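PDB 2CW2: superoxide dismutase 1 from Perkinsus marinus, which probably protects cells from oxygen radicals as an iron-dependent superoxide dismutase, converting superoxide into hydrogen peroxide and molecular oxygen. Local coordinates for residues Y56-H61 against F107-L112. Numbering follows the deposited sequence.
Sequences YHHDKH and FFFNNL. With FE (Fe (III) ion), chain C.
In the alpha-hairpin domain of iron/manganese superoxide dismutases, an aromatic cluster backs the iron site: Phe109 of helix 93-110 pushes its ring between His57 and His58 of helix 51-73. It illustrates how second-shell rings can pack against a metal ligand, which probably limits its freedom to turn. His57 binds the iron through NE2 at 1.9 Å, while Phe109 comes edge-on over one face of the imidazole, its CZ 3.7 Å from His57 CG, with the two planes 78° apart. The same ring rim reaches His58, where Phe109 CE1 lies 3.8 Å from His58 CB. Here the roles are reversed: with CG anti to the backbone N (chi1 -180°), the His58 imidazole turns its edge to the Phe109 ring in an offset edge-to-face pair. Its ND1 donates a nearly straight 2.9 Å hydrogen bond to Asp59 OD1; NE2 is hydrogen-bonded to Pro36 O, so both ring nitrogens are engaged and the ring's rotation is fixed. Phe108 meets His57 rim to rim, Phe108 CE2 lying 4.0 Å from His57 CE1. The contact thus joins the two helices by aromatic and van der Waals packing, all four touching residues being buried. His105 of helix 93-110, Asp187 at the end of strand 181-187 and His191 complete the protein ligands of the iron, Leu38 packs on both His58 and Phe109, and Phe108 rests against Asn185 of that strand and Tyr204 of helix 201-208.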
ATOM      1  N   TYR A  56      -3.264  14.469  -7.899  1.00 11.55           N
ATOM      2  CA  TYR A  56      -2.638  13.953  -6.686  1.00 11.81           C
ATOM      3  C   TYR A  56      -1.510  12.965  -6.996  1.00 10.97           C
ATOM      4  O   TYR A  56      -0.419  13.034  -6.414  1.00 11.47           O
ATOM      5  CB  TYR A  56      -3.677  13.284  -5.795  1.00 12.64           C
ATOM      6  CG  TYR A  56      -4.426  14.273  -4.942  1.00 14.85           C
ATOM      7  CD1 TYR A  56      -3.905  14.683  -3.722  1.00 14.91           C
ATOM      8  CD2 TYR A  56      -5.638  14.820  -5.366  1.00 16.57           C
ATOM      9  CE1 TYR A  56      -4.566  15.591  -2.930  1.00 17.56           C
ATOM     10  CE2 TYR A  56      -6.314  15.741  -4.576  1.00 17.87           C
ATOM     11  CZ  TYR A  56      -5.762  16.122  -3.351  1.00 18.60           C
ATOM     12  OH  TYR A  56      -6.398  17.041  -2.542  1.00 20.83           O
ATOM     13  N   HIS A  57      -1.772  12.060  -7.927  1.00 10.80           N
ATOM     14  CA  HIS A  57      -0.815  10.975  -8.195  1.00 11.31           C
ATOM     15  C   HIS A  57       0.476  11.549  -8.776  1.00 10.39           C
ATOM     16  O   HIS A  57       1.579  11.194  -8.363  1.00  9.60           O
ATOM     17  CB  HIS A  57      -1.410   9.878  -9.124  1.00 10.39           C
ATOM     18  CG  HIS A  57      -0.706   8.537  -9.021  1.00 10.85           C
ATOM     19  ND1 HIS A  57      -1.083   7.433  -9.761  1.00 11.01           N
ATOM     20  CD2 HIS A  57       0.342   8.128  -8.252  1.00 11.26           C
ATOM     21  CE1 HIS A  57      -0.296   6.408  -9.455  1.00 10.02           C
ATOM     22  NE2 HIS A  57       0.591   6.801  -8.547  1.00 10.06           N
ATOM     23  N   HIS A  58       0.341  12.441  -9.746  1.00 10.96           N
ATOM     24  CA  HIS A  58       1.525  13.030 -10.346  1.00 11.80           C
ATOM     25  C   HIS A  58       2.074  14.221  -9.543  1.00 12.37           C
ATOM     26  O   HIS A  58       3.256  14.232  -9.184  1.00 11.36           O
ATOM     27  CB  HIS A  58       1.246  13.477 -11.777  1.00 11.49           C
ATOM     28  CG  HIS A  58       2.440  14.098 -12.452  1.00 13.48           C
ATOM     29  ND1 HIS A  58       2.738  15.440 -12.360  1.00 14.18           N
ATOM     30  CD2 HIS A  58       3.408  13.553 -13.225  1.00 13.58           C
ATOM     31  CE1 HIS A  58       3.835  15.700 -13.062  1.00 12.99           C
ATOM     32  NE2 HIS A  58       4.262  14.572 -13.595  1.00 13.78           N
ATOM     33  N   ASP A  59       1.226  15.224  -9.293  1.00 12.92           N
ATOM     34  CA  ASP A  59       1.691  16.479  -8.685  1.00 13.97           C
ATOM     35  C   ASP A  59       2.012  16.359  -7.204  1.00 13.18           C
ATOM     36  O   ASP A  59       2.799  17.166  -6.678  1.00 13.78           O
ATOM     37  CB  ASP A  59       0.683  17.628  -8.866  1.00 15.10           C
ATOM     38  CG  ASP A  59       0.343  17.917 -10.337  1.00 16.45           C
ATOM     39  OD1 ASP A  59       1.019  17.439 -11.277  1.00 16.95           O
ATOM     40  OD2 ASP A  59      -0.613  18.641 -10.640  1.00 16.60           O
ATOM     41  N   LYS A  60       1.409  15.395  -6.509  1.00 12.68           N
ATOM     42  CA  LYS A  60       1.800  15.155  -5.120  1.00 12.95           C
ATOM     43  C   LYS A  60       2.759  13.953  -4.961  1.00 11.99           C
ATOM     44  O   LYS A  60       3.931  14.134  -4.587  1.00 12.52           O
ATOM     45  CB  LYS A  60       0.578  15.063  -4.158  1.00 14.46           C
ATOM     46  CG  LYS A  60      -0.240  16.412  -3.980  1.00 17.16           C
ATOM     47  CD  LYS A  60       0.635  17.567  -3.448  1.00 18.38           C
ATOM     48  CE  LYS A  60      -0.157  18.849  -3.032  1.00 20.56           C
ATOM     49  NZ  LYS A  60      -1.582  18.823  -3.435  1.00 21.78           N
ATOM     50  N   HIS A  61       2.281  12.741  -5.258  1.00 11.29           N
ATOM     51  CA  HIS A  61       3.065  11.536  -4.981  1.00 10.75           C
ATOM     52  C   HIS A  61       4.341  11.504  -5.803  1.00 10.34           C
ATOM     53  O   HIS A  61       5.439  11.424  -5.252  1.00 10.05           O
ATOM     54  CB  HIS A  61       2.243  10.266  -5.263  1.00 11.19           C
ATOM     55  CG  HIS A  61       1.102  10.060  -4.314  1.00 11.38           C
ATOM     56  ND1 HIS A  61       1.261   9.490  -3.068  1.00 12.08           N
ATOM     57  CD2 HIS A  61      -0.215  10.352  -4.428  1.00 11.39           C
ATOM     58  CE1 HIS A  61       0.091   9.440  -2.456  1.00 10.76           C
ATOM     59  NE2 HIS A  61      -0.821   9.947  -3.264  1.00 11.09           N
ATOM     60  N   PHE A 107       7.128   5.912 -16.013  1.00  9.26           N
ATOM     61  CA  PHE A 107       6.820   4.845 -16.955  1.00 10.27           C
ATOM     62  C   PHE A 107       5.299   4.615 -16.997  1.00 10.30           C
ATOM     63  O   PHE A 107       4.708   4.449 -18.078  1.00 11.22           O
ATOM     64  CB  PHE A 107       7.508   3.558 -16.485  1.00  9.33           C
ATOM     65  CG  PHE A 107       7.502   2.453 -17.508  1.00 10.51           C
ATOM     66  CD1 PHE A 107       8.621   2.225 -18.303  1.00  9.42           C
ATOM     67  CD2 PHE A 107       6.396   1.639 -17.668  1.00  8.95           C
ATOM     68  CE1 PHE A 107       8.627   1.222 -19.249  1.00 10.41           C
ATOM     69  CE2 PHE A 107       6.399   0.611 -18.631  1.00 10.77           C
ATOM     70  CZ  PHE A 107       7.522   0.402 -19.415  1.00 10.37           C
ATOM     71  N   PHE A 108       4.682   4.594 -15.822  1.00  9.22           N
ATOM     72  CA  PHE A 108       3.225   4.381 -15.709  1.00  8.92           C
ATOM     73  C   PHE A 108       2.449   5.444 -16.498  1.00  8.68           C
ATOM     74  O   PHE A 108       1.610   5.131 -17.334  1.00  8.73           O
ATOM     75  CB  PHE A 108       2.787   4.384 -14.229  1.00  8.97           C
ATOM     76  CG  PHE A 108       1.284   4.211 -14.028  1.00  9.41           C
ATOM     77  CD1 PHE A 108       0.633   3.065 -14.473  1.00  8.04           C
ATOM     78  CD2 PHE A 108       0.541   5.189 -13.364  1.00 10.06           C
ATOM     79  CE1 PHE A 108      -0.734   2.907 -14.290  1.00  8.92           C
ATOM     80  CE2 PHE A 108      -0.831   5.032 -13.163  1.00 10.15           C
ATOM     81  CZ  PHE A 108      -1.466   3.879 -13.633  1.00  8.82           C
ATOM     82  N   PHE A 109       2.742   6.712 -16.253  1.00  9.68           N
ATOM     83  CA  PHE A 109       1.987   7.784 -16.901  1.00 10.16           C
ATOM     84  C   PHE A 109       2.246   7.817 -18.423  1.00 11.73           C
ATOM     85  O   PHE A 109       1.345   8.166 -19.206  1.00 11.07           O
ATOM     86  CB  PHE A 109       2.320   9.146 -16.244  1.00 10.45           C
ATOM     87  CG  PHE A 109       1.871   9.268 -14.791  1.00 10.33           C
ATOM     88  CD1 PHE A 109       2.738   9.766 -13.824  1.00  9.88           C
ATOM     89  CD2 PHE A 109       0.566   8.961 -14.416  1.00 10.01           C
ATOM     90  CE1 PHE A 109       2.337   9.901 -12.481  1.00 10.32           C
ATOM     91  CE2 PHE A 109       0.158   9.075 -13.079  1.00 10.65           C
ATOM     92  CZ  PHE A 109       1.058   9.560 -12.102  1.00  9.78           C
ATOM     93  N   ASN A 110       3.461   7.442 -18.833  1.00 10.81           N
ATOM     94  CA  ASN A 110       3.780   7.289 -20.257  1.00 12.54           C
ATOM     95  C   ASN A 110       2.976   6.152 -20.893  1.00 12.23           C
ATOM     96  O   ASN A 110       2.665   6.190 -22.096  1.00 12.11           O
ATOM     97  CB  ASN A 110       5.285   7.032 -20.447  1.00 12.72           C
ATOM     98  CG  ASN A 110       6.120   8.316 -20.350  1.00 14.55           C
ATOM     99  OD1 ASN A 110       7.336   8.290 -20.030  1.00 16.27           O
ATOM    100  ND2 ASN A 110       5.500   9.425 -20.658  1.00 14.46           N
ATOM    101  N   ASN A 111       2.627   5.171 -20.056  1.00 12.22           N
ATOM    102  CA  ASN A 111       1.975   3.923 -20.454  1.00 13.23           C
ATOM    103  C   ASN A 111       0.477   4.075 -20.640  1.00 11.91           C
ATOM    104  O   ASN A 111      -0.189   3.117 -21.040  1.00 11.89           O
ATOM    105  CB  ASN A 111       2.255   2.838 -19.382  1.00 17.73           C
ATOM    106  CG  ASN A 111       1.861   1.459 -19.820  1.00 20.55           C
ATOM    107  OD1 ASN A 111       2.286   0.483 -19.240  1.00 19.75           O
ATOM    108  ND2 ASN A 111       1.049   1.372 -20.885  1.00 23.86           N
ATOM    109  N   LEU A 112      -0.061   5.252 -20.314  1.00 11.18           N
ATOM    110  CA  LEU A 112      -1.466   5.587 -20.530  1.00 11.42           C
ATOM    111  C   LEU A 112      -1.585   6.652 -21.624  1.00 11.28           C
ATOM    112  O   LEU A 112      -0.628   7.378 -21.888  1.00 11.98           O
ATOM    113  CB  LEU A 112      -2.119   6.120 -19.245  1.00 11.75           C
ATOM    114  CG  LEU A 112      -1.749   5.421 -17.943  1.00 12.16           C
ATOM    115  CD1 LEU A 112      -2.307   6.157 -16.716  1.00 12.75           C
ATOM    116  CD2 LEU A 112      -2.228   3.979 -18.021  1.00 12.14           C
TER
HETATM  117 FE    FE C 402       1.663   5.516  -7.558  1.00 11.30          FE
HETATM  118  O   HOH W   1       2.946   3.841  -6.528  1.00  9.82           O